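Local coordinates for protein ATP-dependent DNA helicase (Mycobacterium smegmatis, PDB 5V9X) that probably couples ATP hydrolysis to 3'-to-5' movement along a single-stranded DNA tracking strand, unwinding RNA:DNA hybrids, at residues Leu106-Asp112 / Ser384-Asp390; Ile294-Asn298 / Arg412-Ala416; Ala352-His356 / Gln366-Asp370. All blocks are in the same frame, centred on the assembly; numbering follows the deposited sequence.

Interaction 1. Residues Leu106-Asp112 / Ser384-Asp390; sequences LKALAVD and SLELGID. With ANP (phosphoaminophosphonic acid-adenylate ester), chain C; nucleotides of chain B.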
loop_
_atom_site.group_PDB
_atom_site.type_symbol
_atom_site.label_atom_id
_atom_site.label_comp_id
_atom_site.label_asym_id
_atom_site.label_seq_id
_atom_site.Cartn_x
_atom_site.Cartn_y
_atom_site.Cartn_z
ATOM N N LEU A 106 8.493 -4.939 4.985
ATOM C CA LEU A 106 8.993 -5.787 3.912
ATOM C C LEU A 106 10.110 -6.685 4.429
ATOM O O LEU A 106 10.963 -6.245 5.209
ATOM C CB LEU A 106 9.505 -4.944 2.739
ATOM C CG LEU A 106 8.456 -4.154 1.956
ATOM C CD1 LEU A 106 9.124 -3.218 0.970
ATOM C CD2 LEU A 106 7.513 -5.101 1.237
ATOM N N LYS A 107 10.102 -7.946 3.986
ATOM C CA LYS A 107 11.143 -8.885 4.399
ATOM C C LYS A 107 12.506 -8.478 3.852
ATOM O O LYS A 107 13.509 -8.508 4.575
ATOM C CB LYS A 107 10.790 -10.301 3.942
ATOM C CG LYS A 107 9.601 -10.911 4.652
ATOM C CD LYS A 107 9.423 -12.376 4.282
ATOM C CE LYS A 107 9.129 -12.547 2.800
ATOM N NZ LYS A 107 8.834 -13.966 2.459
ATOM N N ALA A 108 12.562 -8.107 2.569
ATOM C CA ALA A 108 13.830 -7.734 1.948
ATOM C C ALA A 108 14.522 -6.618 2.721
ATOM O O ALA A 108 15.733 -6.674 2.966
ATOM C CB ALA A 108 13.596 -7.314 0.499
ATOM N N LEU A 109 13.761 -5.596 3.119
ATOM C CA LEU A 109 14.328 -4.529 3.939
ATOM C C LEU A 109 14.844 -5.068 5.269
ATOM O O LEU A 109 15.923 -4.673 5.729
ATOM C CB LEU A 109 13.284 -3.437 4.174
ATOM C CG LEU A 109 13.661 -2.358 5.189
ATOM C CD1 LEU A 109 14.990 -1.723 4.821
ATOM C CD2 LEU A 109 12.570 -1.302 5.287
ATOM N N ALA A 110 14.087 -5.973 5.899
ATOM C CA ALA A 110 14.512 -6.538 7.176
ATOM C C ALA A 110 15.873 -7.211 7.057
ATOM O O ALA A 110 16.741 -7.034 7.922
ATOM C CB ALA A 110 13.466 -7.529 7.684
ATOM N N VAL A 111 16.080 -7.979 5.986
ATOM C CA VAL A 111 17.366 -8.635 5.776
ATOM C C VAL A 111 18.439 -7.613 5.417
ATOM O O VAL A 111 19.596 -7.731 5.840
ATOM C CB VAL A 111 17.227 -9.727 4.699
ATOM C CG1 VAL A 111 18.589 -10.228 4.253
ATOM C CG2 VAL A 111 16.382 -10.879 5.225
ATOM N N ASP A 112 18.077 -6.586 4.646
ATOM C CA ASP A 112 19.060 -5.573 4.275
ATOM C C ASP A 112 19.511 -4.761 5.483
ATOM O O ASP A 112 20.676 -4.351 5.550
ATOM C CB ASP A 112 18.494 -4.654 3.193
ATOM C CG ASP A 112 19.577 -3.896 2.453
ATOM O OD1 ASP A 112 20.496 -4.550 1.915
ATOM O OD2 ASP A 112 19.509 -2.650 2.401
ATOM N N SER A 384 8.015 -5.558 -3.317
ATOM C CA SER A 384 8.876 -6.264 -2.377
ATOM C C SER A 384 10.218 -5.569 -2.183
ATOM O O SER A 384 10.884 -5.804 -1.169
ATOM C CB SER A 384 9.096 -7.696 -2.861
ATOM O OG SER A 384 9.692 -7.707 -4.149
ATOM N N LEU A 385 10.634 -4.731 -3.135
ATOM C CA LEU A 385 11.858 -3.948 -3.017
ATOM C C LEU A 385 11.575 -2.450 -3.037
ATOM O O LEU A 385 12.467 -1.660 -3.367
ATOM C CB LEU A 385 12.840 -4.310 -4.133
ATOM C CG LEU A 385 13.264 -5.770 -4.276
ATOM C CD1 LEU A 385 14.337 -5.901 -5.346
ATOM C CD2 LEU A 385 13.755 -6.315 -2.952
ATOM N N GLU A 386 10.350 -2.043 -2.692
ATOM C CA GLU A 386 9.974 -0.640 -2.816
ATOM C C GLU A 386 10.650 0.229 -1.764
ATOM O O GLU A 386 10.934 1.404 -2.025
ATOM C CB GLU A 386 8.452 -0.496 -2.723
ATOM C CG GLU A 386 7.959 0.946 -2.615
ATOM C CD GLU A 386 6.445 1.062 -2.616
ATOM O OE1 GLU A 386 5.782 0.264 -3.312
ATOM O OE2 GLU A 386 5.918 1.954 -1.918
ATOM N N LEU A 387 10.937 -0.322 -0.591
ATOM C CA LEU A 387 11.270 0.481 0.575
ATOM C C LEU A 387 12.627 0.106 1.152
ATOM O O LEU A 387 13.016 -1.067 1.154
ATOM C CB LEU A 387 10.197 0.320 1.657
ATOM C CG LEU A 387 8.776 0.684 1.230
ATOM C CD1 LEU A 387 7.762 0.060 2.172
ATOM C CD2 LEU A 387 8.613 2.194 1.189
ATOM N N GLY A 388 13.345 1.121 1.632
ATOM C CA GLY A 388 14.416 0.931 2.589
ATOM C C GLY A 388 15.745 0.399 2.101
ATOM O O GLY A 388 16.786 0.851 2.588
ATOM N N ILE A 389 15.735 -0.554 1.163
ATOM C CA ILE A 389 16.963 -1.244 0.779
ATOM C C ILE A 389 18.014 -0.237 0.333
ATOM O O ILE A 389 17.697 0.807 -0.252
ATOM C CB ILE A 389 16.697 -2.283 -0.324
ATOM C CG1 ILE A 389 16.125 -1.610 -1.573
ATOM C CG2 ILE A 389 15.776 -3.379 0.186
ATOM C CD1 ILE A 389 16.110 -2.498 -2.789
ATOM N N ASP A 390 19.276 -0.543 0.626
ATOM C CA ASP A 390 20.405 0.346 0.361
ATOM C C ASP A 390 21.389 -0.387 -0.547
ATOM O O ASP A 390 22.417 -0.902 -0.100
ATOM C CB ASP A 390 21.052 0.791 1.670
ATOM C CG ASP A 390 22.304 1.604 1.447
ATOM O OD1 ASP A 390 22.238 2.606 0.703
ATOM O OD2 ASP A 390 23.356 1.238 2.014
HETATM P PG ANP C . 15.396 5.292 2.892
HETATM O O1G ANP C . 15.158 4.847 1.485
HETATM O O2G ANP C . 15.026 4.128 3.887
HETATM O O3G ANP C . 14.505 6.562 3.210
HETATM P PB ANP C . 17.379 6.127 4.632
HETATM O O1B ANP C . 16.883 5.046 5.635
HETATM O O2B ANP C . 16.739 7.437 4.941
HETATM N N3B ANP C . 17.031 5.675 3.061
HETATM P PA ANP C . 19.828 4.987 4.910
HETATM O O1A ANP C . 19.355 3.829 4.110
HETATM O O2A ANP C . 19.888 4.716 6.412
HETATM O O3A ANP C . 18.918 6.277 4.756
HETATM O "O5'" ANP C . 21.241 5.463 4.382
HETATM C "C5'" ANP C . 21.576 5.814 2.997
HETATM C "C4'" ANP C . 23.007 5.422 2.725
HETATM O "O4'" ANP C . 23.917 6.423 3.252
HETATM C "C3'" ANP C . 23.422 4.123 3.402
HETATM O "O3'" ANP C . 24.488 3.535 2.674
HETATM C "C2'" ANP C . 23.936 4.611 4.757
HETATM O "O2'" ANP C . 24.607 3.596 5.520
HETATM C "C1'" ANP C . 24.679 5.877 4.322
HETATM N N9 ANP C . 24.825 6.922 5.341
HETATM C C8 ANP C . 24.217 7.013 6.566
HETATM N N7 ANP C . 24.541 8.089 7.245
HETATM C C5 ANP C . 25.435 8.744 6.414
HETATM C C6 ANP C . 26.148 9.950 6.551
HETATM N N6 ANP C . 26.066 10.740 7.624
HETATM N N1 ANP C . 26.960 10.320 5.532
HETATM C C2 ANP C . 27.041 9.533 4.456
HETATM N N3 ANP C . 26.419 8.375 4.217
HETATM C C4 ANP C . 25.622 8.037 5.238
ATOM P P DG B 9 6.801 -9.107 1.855
ATOM O OP1 DG B 9 8.146 -8.629 2.247
ATOM O OP2 DG B 9 6.643 -10.023 0.702
ATOM O "O5'" DG B 9 6.113 -9.784 3.119
ATOM C "C5'" DG B 9 5.848 -9.004 4.277
ATOM C "C4'" DG B 9 5.012 -9.783 5.272
ATOM O "O4'" DG B 9 3.659 -9.914 4.768
ATOM C "C3'" DG B 9 5.506 -11.197 5.557
ATOM O "O3'" DG B 9 5.380 -11.480 6.940
ATOM C "C2'" DG B 9 4.586 -12.075 4.711
ATOM C "C1'" DG B 9 3.290 -11.275 4.708
ATOM N N9 DG B 9 2.494 -11.470 3.501
ATOM C C8 DG B 9 2.878 -11.209 2.208
ATOM N N7 DG B 9 1.955 -11.476 1.329
ATOM C C5 DG B 9 0.888 -11.940 2.083
ATOM C C6 DG B 9 -0.390 -12.379 1.672
ATOM O O6 DG B 9 -0.845 -12.448 0.523
ATOM N N1 DG B 9 -1.175 -12.767 2.754
ATOM C C2 DG B 9 -0.774 -12.732 4.070
ATOM N N2 DG B 9 -1.673 -13.146 4.978
ATOM N N3 DG B 9 0.425 -12.321 4.469
ATOM C C4 DG B 9 1.201 -11.942 3.423
#
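Motif Ia and motif V of a superfamily 2 helicase meet here, where Leu106, Ala108, Leu109 and Asp112 of the first RecA-like domain pack on the loop Ser384-Asp390 of the second. Leu106, at the N-cap position of helix 107-116, sets its CD1 3.7 Å from CD1 of Leu387, and the two branched side chains cross at about a right angle. Two residues on, the small Ala108 lets the loop come close: its CB lies 3.5 Å from Ser384 O and 3.6 Å from Leu385 CD2. Leu109 turns CD1 onto the backbone of Gly388, 3.5 Å from that residue's CA; glycine suits the place because its phi is positive and no side chain stands between loop and helix. Asp112 closes the row with the one hydrogen bond between the two segments. Its CG is anti to the backbone N (chi1 -161°), which brings OD2 to the amide of Asp390. Asp390 N donates to Asp112 OD2 over 2.8 Å at 156°, meeting the oxygen on its syn side but well out of the carboxylate plane. The other oxygen, OD1, is salt-bridged to Lys372, so the two oxygens have separate partners. At the loop's end, Asp390 OD2 accepts the O3' hydroxyl of the bound ATP analogue over 2.6 Å, while its OD1 is bonded to His418. At the opposite end of the contact, Lys107 N donates almost straight (175°) to OP1 of DG9 of chain B over 2.7 Å, and the amino end of the helix would favour a phosphate there. A buried, mainly apolar interface thus ties a DNA phosphate to the nucleotide ribose, consistent with motifs that couple DNA grip to the ATP state.

Interaction 2. Residues Ile294-Asn298 / Arg412-Ala416; sequences IVFAN and RVGRA. With ANP (phosphoaminophosphonic acid-adenylate ester), chain C; nucleotides of chain B.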
loop_
_atom_site.group_PDB
_atom_site.type_symbol
_atom_site.label_atom_id
_atom_site.label_comp_id
_atom_site.label_asym_id
_atom_site.label_seq_id
_atom_site.Cartn_x
_atom_site.Cartn_y
_atom_site.Cartn_z
ATOM N N ILE A 294 16.758 -1.362 -11.128
ATOM C CA ILE A 294 15.563 -2.025 -10.623
ATOM C C ILE A 294 14.404 -1.625 -11.523
ATOM O O ILE A 294 14.085 -0.435 -11.646
ATOM C CB ILE A 294 15.276 -1.660 -9.159
ATOM C CG1 ILE A 294 16.474 -2.001 -8.273
ATOM C CG2 ILE A 294 14.032 -2.385 -8.670
ATOM C CD1 ILE A 294 16.295 -1.578 -6.830
ATOM N N VAL A 295 13.787 -2.613 -12.162
ATOM C CA VAL A 295 12.581 -2.410 -12.955
ATOM C C VAL A 295 11.398 -2.847 -12.104
ATOM O O VAL A 295 11.299 -4.018 -11.721
ATOM C CB VAL A 295 12.640 -3.193 -14.277
ATOM C CG1 VAL A 295 11.425 -2.878 -15.139
ATOM C CG2 VAL A 295 13.927 -2.879 -15.025
ATOM N N PHE A 296 10.508 -1.911 -11.788
ATOM C CA PHE A 296 9.342 -2.201 -10.965
ATOM C C PHE A 296 8.141 -2.504 -11.850
ATOM O O PHE A 296 7.819 -1.733 -12.760
ATOM C CB PHE A 296 9.021 -1.040 -10.023
ATOM C CG PHE A 296 9.906 -0.976 -8.809
ATOM C CD1 PHE A 296 9.756 -1.890 -7.777
ATOM C CD2 PHE A 296 10.880 0.005 -8.692
ATOM C CE1 PHE A 296 10.568 -1.835 -6.651
ATOM C CE2 PHE A 296 11.695 0.067 -7.571
ATOM C CZ PHE A 296 11.539 -0.855 -6.549
ATOM N N ALA A 297 7.485 -3.629 -11.577
ATOM C CA ALA A 297 6.245 -4.013 -12.234
ATOM C C ALA A 297 5.138 -4.084 -11.194
ATOM O O ALA A 297 5.372 -4.495 -10.053
ATOM C CB ALA A 297 6.390 -5.359 -12.949
ATOM N N ASN A 298 3.931 -3.683 -11.587
ATOM C CA ASN A 298 2.810 -3.596 -10.659
ATOM C C ASN A 298 2.107 -4.932 -10.430
ATOM O O ASN A 298 1.021 -4.945 -9.841
ATOM C CB ASN A 298 1.802 -2.551 -11.149
ATOM C CG ASN A 298 2.339 -1.134 -11.053
ATOM O OD1 ASN A 298 3.323 -0.877 -10.359
ATOM N ND2 ASN A 298 1.688 -0.204 -11.742
ATOM N N ARG A 412 10.144 4.149 -4.625
ATOM C CA ARG A 412 10.747 3.240 -5.594
ATOM C C ARG A 412 11.966 3.872 -6.257
ATOM O O ARG A 412 13.058 3.296 -6.256
ATOM C CB ARG A 412 9.707 2.824 -6.637
ATOM C CG ARG A 412 8.642 1.886 -6.089
ATOM C CD ARG A 412 7.680 1.421 -7.166
ATOM N NE ARG A 412 6.565 0.669 -6.597
ATOM C CZ ARG A 412 5.595 0.109 -7.311
ATOM N NH1 ARG A 412 5.598 0.209 -8.634
ATOM N NH2 ARG A 412 4.620 -0.553 -6.703
ATOM N N VAL A 413 11.795 5.066 -6.833
ATOM C CA VAL A 413 12.918 5.748 -7.475
ATOM C C VAL A 413 14.028 6.020 -6.468
ATOM O O VAL A 413 15.210 6.074 -6.832
ATOM C CB VAL A 413 12.433 7.043 -8.158
ATOM C CG1 VAL A 413 13.606 7.847 -8.709
ATOM C CG2 VAL A 413 11.447 6.714 -9.275
ATOM N N GLY A 414 13.677 6.163 -5.188
ATOM C CA GLY A 414 14.674 6.388 -4.154
ATOM C C GLY A 414 15.701 5.281 -4.024
ATOM O O GLY A 414 16.785 5.521 -3.483
ATOM N N ARG A 415 15.389 4.072 -4.506
ATOM C CA ARG A 415 16.357 2.980 -4.447
ATOM C C ARG A 415 17.618 3.307 -5.237
ATOM O O ARG A 415 18.708 2.839 -4.889
ATOM C CB ARG A 415 15.743 1.680 -4.975
ATOM C CG ARG A 415 14.478 1.205 -4.263
ATOM C CD ARG A 415 14.594 1.325 -2.758
ATOM N NE ARG A 415 14.015 2.574 -2.276
ATOM C CZ ARG A 415 14.330 3.145 -1.121
ATOM N NH1 ARG A 415 15.231 2.584 -0.327
ATOM N NH2 ARG A 415 13.750 4.282 -0.764
ATOM N N ALA A 416 17.491 4.098 -6.297
ATOM C CA ALA A 416 18.646 4.513 -7.076
ATOM C C ALA A 416 19.361 5.678 -6.399
ATOM O O ALA A 416 18.742 6.506 -5.723
ATOM C CB ALA A 416 18.225 4.906 -8.494
HETATM P PG ANP C . 15.396 5.292 2.892
HETATM O O1G ANP C . 15.158 4.847 1.485
HETATM O O2G ANP C . 15.026 4.128 3.887
HETATM O O3G ANP C . 14.505 6.562 3.210
HETATM P PB ANP C . 17.379 6.127 4.632
HETATM O O1B ANP C . 16.883 5.046 5.635
HETATM O O2B ANP C . 16.739 7.437 4.941
HETATM N N3B ANP C . 17.031 5.675 3.061
HETATM P PA ANP C . 19.828 4.987 4.910
HETATM O O1A ANP C . 19.355 3.829 4.110
HETATM O O2A ANP C . 19.888 4.716 6.412
HETATM O O3A ANP C . 18.918 6.277 4.756
HETATM O "O5'" ANP C . 21.241 5.463 4.382
HETATM C "C5'" ANP C . 21.576 5.814 2.997
HETATM C "C4'" ANP C . 23.007 5.422 2.725
HETATM O "O4'" ANP C . 23.917 6.423 3.252
HETATM C "C3'" ANP C . 23.422 4.123 3.402
HETATM O "O3'" ANP C . 24.488 3.535 2.674
HETATM C "C2'" ANP C . 23.936 4.611 4.757
HETATM O "O2'" ANP C . 24.607 3.596 5.520
HETATM C "C1'" ANP C . 24.679 5.877 4.322
HETATM N N9 ANP C . 24.825 6.922 5.341
HETATM C C8 ANP C . 24.217 7.013 6.566
HETATM N N7 ANP C . 24.541 8.089 7.245
HETATM C C5 ANP C . 25.435 8.744 6.414
HETATM C C6 ANP C . 26.148 9.950 6.551
HETATM N N6 ANP C . 26.066 10.740 7.624
HETATM N N1 ANP C . 26.960 10.320 5.532
HETATM C C2 ANP C . 27.041 9.533 4.456
HETATM N N3 ANP C . 26.419 8.375 4.217
HETATM C C4 ANP C . 25.622 8.037 5.238
ATOM P P DG B 6 -5.567 -8.026 -11.448
ATOM O OP1 DG B 6 -5.276 -9.459 -11.681
ATOM O OP2 DG B 6 -6.662 -7.634 -10.531
ATOM O "O5'" DG B 6 -4.242 -7.319 -10.933
ATOM C "C5'" DG B 6 -3.790 -7.545 -9.633
ATOM C "C4'" DG B 6 -2.540 -6.739 -9.384
ATOM O "O4'" DG B 6 -2.839 -5.332 -9.509
ATOM C "C3'" DG B 6 -1.926 -6.937 -8.006
ATOM O "O3'" DG B 6 -0.617 -7.442 -8.154
ATOM C "C2'" DG B 6 -1.939 -5.536 -7.371
ATOM C "C1'" DG B 6 -2.077 -4.616 -8.578
ATOM N N9 DG B 6 -2.769 -3.351 -8.302
ATOM C C8 DG B 6 -3.721 -2.748 -9.092
ATOM N N7 DG B 6 -4.168 -1.624 -8.607
ATOM C C5 DG B 6 -3.469 -1.461 -7.417
ATOM C C6 DG B 6 -3.533 -0.421 -6.457
ATOM O O6 DG B 6 -4.245 0.593 -6.470
ATOM N N1 DG B 6 -2.656 -0.644 -5.396
ATOM C C2 DG B 6 -1.823 -1.732 -5.279
ATOM N N2 DG B 6 -1.047 -1.774 -4.186
ATOM N N3 DG B 6 -1.751 -2.711 -6.172
ATOM C C4 DG B 6 -2.599 -2.514 -7.213
#
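Arg412 lies across the ring of Phe296 with the aliphatic part of its side chain, beginning with CB, which is 3.5 Å from Phe296 CE2. Its CG stands over the middle of one ring face, a CH-pi contact 3.8 Å from the ring centroid and only 10° off the normal; Ile294 CG2 lies against the opposite face, toward the rim. From CG to NE the chain runs extended, carrying the guanidinium past the ring, its plane turned 27° from the ring plane, to Asn298. There NH1 donates to Asn298 OD1 over 3.1 Å, nearly straight at 174°, with the oxygen in the guanidinium plane and the donor almost in line with the carbonyl bond. A long arginine suits this place: its methylenes cover an aromatic ring and its charged end still finds polar partners; NH1 is also hydrogen-bonded to Gln399 OE1, its stronger partner. Val413 starts a type I turn that runs to Ala416, and Gly414 within it has no side chain to crowd Arg415 NH2. Arg415 rests its CB 3.8 Å from Ile294 CD1, then bends at chi2 and chi3 away from the strand. Its NH1 and NH2 both donate to the gamma-phosphate oxygen O1G of the ATP analogue, 2.9 and 2.7 Å away and in the guanidinium plane, as expected of the motif VI arginine of these helicases. The segment thus packs the last part of helix 406-413 and the turn after it against strand 292-296, a central strand flanked by 378-381 and 394-400, with Val413 turned instead onto strand 256-262 of the same sheet.

Interaction 3. Residues Ala352-His356 / Gln366-Asp370; sequences ARAHH and QVEDD. With nucleotides of chain B.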
loop_
_atom_site.group_PDB
_atom_site.type_symbol
_atom_site.label_atom_id
_atom_site.label_comp_id
_atom_site.label_asym_id
_atom_site.label_seq_id
_atom_site.Cartn_x
_atom_site.Cartn_y
_atom_site.Cartn_z
ATOM N N ALA A 352 18.666 -10.203 -16.301
ATOM C CA ALA A 352 17.674 -9.814 -15.313
ATOM C C ALA A 352 17.172 -11.040 -14.567
ATOM O O ALA A 352 17.230 -12.168 -15.065
ATOM C CB ALA A 352 16.492 -9.078 -15.967
ATOM N N ARG A 353 16.673 -10.803 -13.356
ATOM C CA ARG A 353 16.071 -11.852 -12.546
ATOM C C ARG A 353 14.920 -11.260 -11.746
ATOM O O ARG A 353 14.900 -10.061 -11.447
ATOM C CB ARG A 353 17.094 -12.515 -11.617
ATOM C CG ARG A 353 17.869 -13.650 -12.268
ATOM C CD ARG A 353 18.578 -14.497 -11.233
ATOM N NE ARG A 353 19.767 -13.836 -10.705
ATOM C CZ ARG A 353 20.331 -14.138 -9.541
ATOM N NH1 ARG A 353 19.803 -15.085 -8.775
ATOM N NH2 ARG A 353 21.415 -13.490 -9.137
ATOM N N ALA A 354 13.962 -12.114 -11.400
ATOM C CA ALA A 354 12.738 -11.679 -10.745
ATOM C C ALA A 354 12.888 -11.667 -9.228
ATOM O O ALA A 354 13.640 -12.454 -8.646
ATOM C CB ALA A 354 11.572 -12.587 -11.138
ATOM N N HIS A 355 12.156 -10.754 -8.590
ATOM C CA HIS A 355 12.034 -10.718 -7.137
ATOM C C HIS A 355 10.608 -10.322 -6.792
ATOM O O HIS A 355 10.173 -9.218 -7.134
ATOM C CB HIS A 355 13.027 -9.736 -6.505
ATOM C CG HIS A 355 13.183 -9.905 -5.025
ATOM N ND1 HIS A 355 12.302 -9.362 -4.114
ATOM C CD2 HIS A 355 14.116 -10.564 -4.296
ATOM C CE1 HIS A 355 12.686 -9.676 -2.890
ATOM N NE2 HIS A 355 13.785 -10.405 -2.973
ATOM N N HIS A 356 9.882 -11.218 -6.131
ATOM C CA HIS A 356 8.535 -10.930 -5.646
ATOM C C HIS A 356 8.148 -12.016 -4.647
ATOM O O HIS A 356 8.913 -12.949 -4.384
ATOM C CB HIS A 356 7.527 -10.826 -6.795
ATOM C CG HIS A 356 7.487 -12.028 -7.686
ATOM N ND1 HIS A 356 6.790 -13.172 -7.364
ATOM C CD2 HIS A 356 8.047 -12.256 -8.897
ATOM C CE1 HIS A 356 6.925 -14.056 -8.337
ATOM N NE2 HIS A 356 7.684 -13.525 -9.280
ATOM N N GLN A 366 19.516 -14.976 -3.223
ATOM C CA GLN A 366 20.587 -14.810 -4.200
ATOM C C GLN A 366 20.401 -13.547 -5.031
ATOM O O GLN A 366 21.389 -12.931 -5.450
ATOM C CB GLN A 366 20.671 -16.036 -5.110
ATOM C CG GLN A 366 21.001 -17.334 -4.386
ATOM C CD GLN A 366 22.385 -17.331 -3.758
ATOM O OE1 GLN A 366 23.237 -16.504 -4.095
ATOM N NE2 GLN A 366 22.617 -18.265 -2.840
ATOM N N VAL A 367 19.151 -13.148 -5.280
ATOM C CA VAL A 367 18.900 -11.925 -6.036
ATOM C C VAL A 367 19.319 -10.702 -5.227
ATOM O O VAL A 367 19.933 -9.771 -5.759
ATOM C CB VAL A 367 17.421 -11.857 -6.458
ATOM C CG1 VAL A 367 17.077 -10.476 -6.987
ATOM C CG2 VAL A 367 17.124 -12.913 -7.510
ATOM N N GLU A 368 19.002 -10.689 -3.930
ATOM C CA GLU A 368 19.407 -9.574 -3.080
ATOM C C GLU A 368 20.921 -9.521 -2.915
ATOM O O GLU A 368 21.512 -8.435 -2.903
ATOM C CB GLU A 368 18.729 -9.680 -1.714
ATOM C CG GLU A 368 17.213 -9.623 -1.758
ATOM C CD GLU A 368 16.576 -10.082 -0.461
ATOM O OE1 GLU A 368 17.215 -9.940 0.605
ATOM O OE2 GLU A 368 15.439 -10.595 -0.510
ATOM N N ASP A 369 21.567 -10.682 -2.784
ATOM C CA ASP A 369 23.013 -10.705 -2.586
ATOM C C ASP A 369 23.745 -10.251 -3.844
ATOM O O ASP A 369 24.662 -9.425 -3.775
ATOM C CB ASP A 369 23.462 -12.105 -2.166
ATOM C CG ASP A 369 24.867 -12.118 -1.583
ATOM O OD1 ASP A 369 25.812 -11.669 -2.268
ATOM O OD2 ASP A 369 25.024 -12.577 -0.430
ATOM N N ASP A 370 23.353 -10.782 -5.006
ATOM C CA ASP A 370 23.991 -10.377 -6.254
ATOM C C ASP A 370 23.667 -8.936 -6.628
ATOM O O ASP A 370 24.439 -8.312 -7.365
ATOM C CB ASP A 370 23.585 -11.322 -7.385
ATOM C CG ASP A 370 24.173 -12.708 -7.221
ATOM O OD1 ASP A 370 25.133 -12.854 -6.435
ATOM O OD2 ASP A 370 23.681 -13.650 -7.878
ATOM P P DT B 8 4.492 -9.295 -3.370
ATOM O OP1 DT B 8 5.881 -9.530 -3.816
ATOM O OP2 DT B 8 3.514 -10.404 -3.418
ATOM O "O5'" DT B 8 4.515 -8.720 -1.879
ATOM C "C5'" DT B 8 5.138 -7.468 -1.610
ATOM C "C4'" DT B 8 4.679 -6.913 -0.273
ATOM O "O4'" DT B 8 3.316 -6.465 -0.369
ATOM C "C3'" DT B 8 4.681 -7.917 0.870
ATOM O "O3'" DT B 8 5.897 -7.807 1.588
ATOM C "C2'" DT B 8 3.472 -7.507 1.737
ATOM C "C1'" DT B 8 2.786 -6.401 0.927
ATOM N N1 DT B 8 1.304 -6.548 0.838
ATOM C C2 DT B 8 0.500 -5.610 1.443
ATOM O O2 DT B 8 0.935 -4.652 2.053
ATOM N N3 DT B 8 -0.844 -5.834 1.303
ATOM C C4 DT B 8 -1.451 -6.883 0.634
ATOM O O4 DT B 8 -2.671 -6.998 0.565
ATOM C C5 DT B 8 -0.549 -7.831 0.025
ATOM C C7 DT B 8 -1.090 -9.008 -0.728
ATOM C C6 DT B 8 0.769 -7.620 0.155
#
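His355 and Glu368 make the straighter of two polar links between strand and helix. His355 NE2 donates to Glu368 OE2 over 3.0 Å at 153°; the oxygen uses its anti lone pair and sits at the ring edge, tilted 17° from the ring plane. The second ring nitrogen, ND1, is hydrogen-bonded with Ser384 OG, so both nitrogens are engaged and the ring's rotation is fixed. Strand 352-355 is an outermost strand of the second RecA-like sheet and helix 361-372 the connection of its beta-alpha-beta unit to strand 378-381; the local axes pass 9.2 Å apart at 127°. Branched Val367 packs between them: CG1 lies 4.0 Å from His355 CD2, and CG2 lies over one face of the Arg353 guanidinium, 3.7 Å from its NH1. Arg353, bent at chi3, brings NH2 to Asp370 OD2 in a salt bridge whose hydrogen bond is weak in angle, the carboxylate standing at the guanidinium edge. Next along the chain, His356 NE2 bonds Glu304 OE1 and its ND1 the amide of Ser358, and its backbone carbon comes 3.5 Å from OP1 of DT8 of chain B.

Interactions 1 and 2 are buried and both touch the ATP analogue, whereas interaction 3 is only partly buried, at an outer strand of the sheet that also carries strand 292-296 of interaction 2. Of the three, only interaction 1 has its segments in different RecA-like domains, and it relies mainly on leucine and alanine; interaction 2 mixes an aromatic face with arginine hydrogen bonds inside the second domain; interaction 3 binds a strand to its own crossover helix through a valine flanked by charged and polar side-chain ends. The loop 384-390 connects all three: Ile389 O receives a weak hydrogen bond from Arg415 NH1, and Leu385 CD2 packs on His355. Interactions 2 and 3 do not touch.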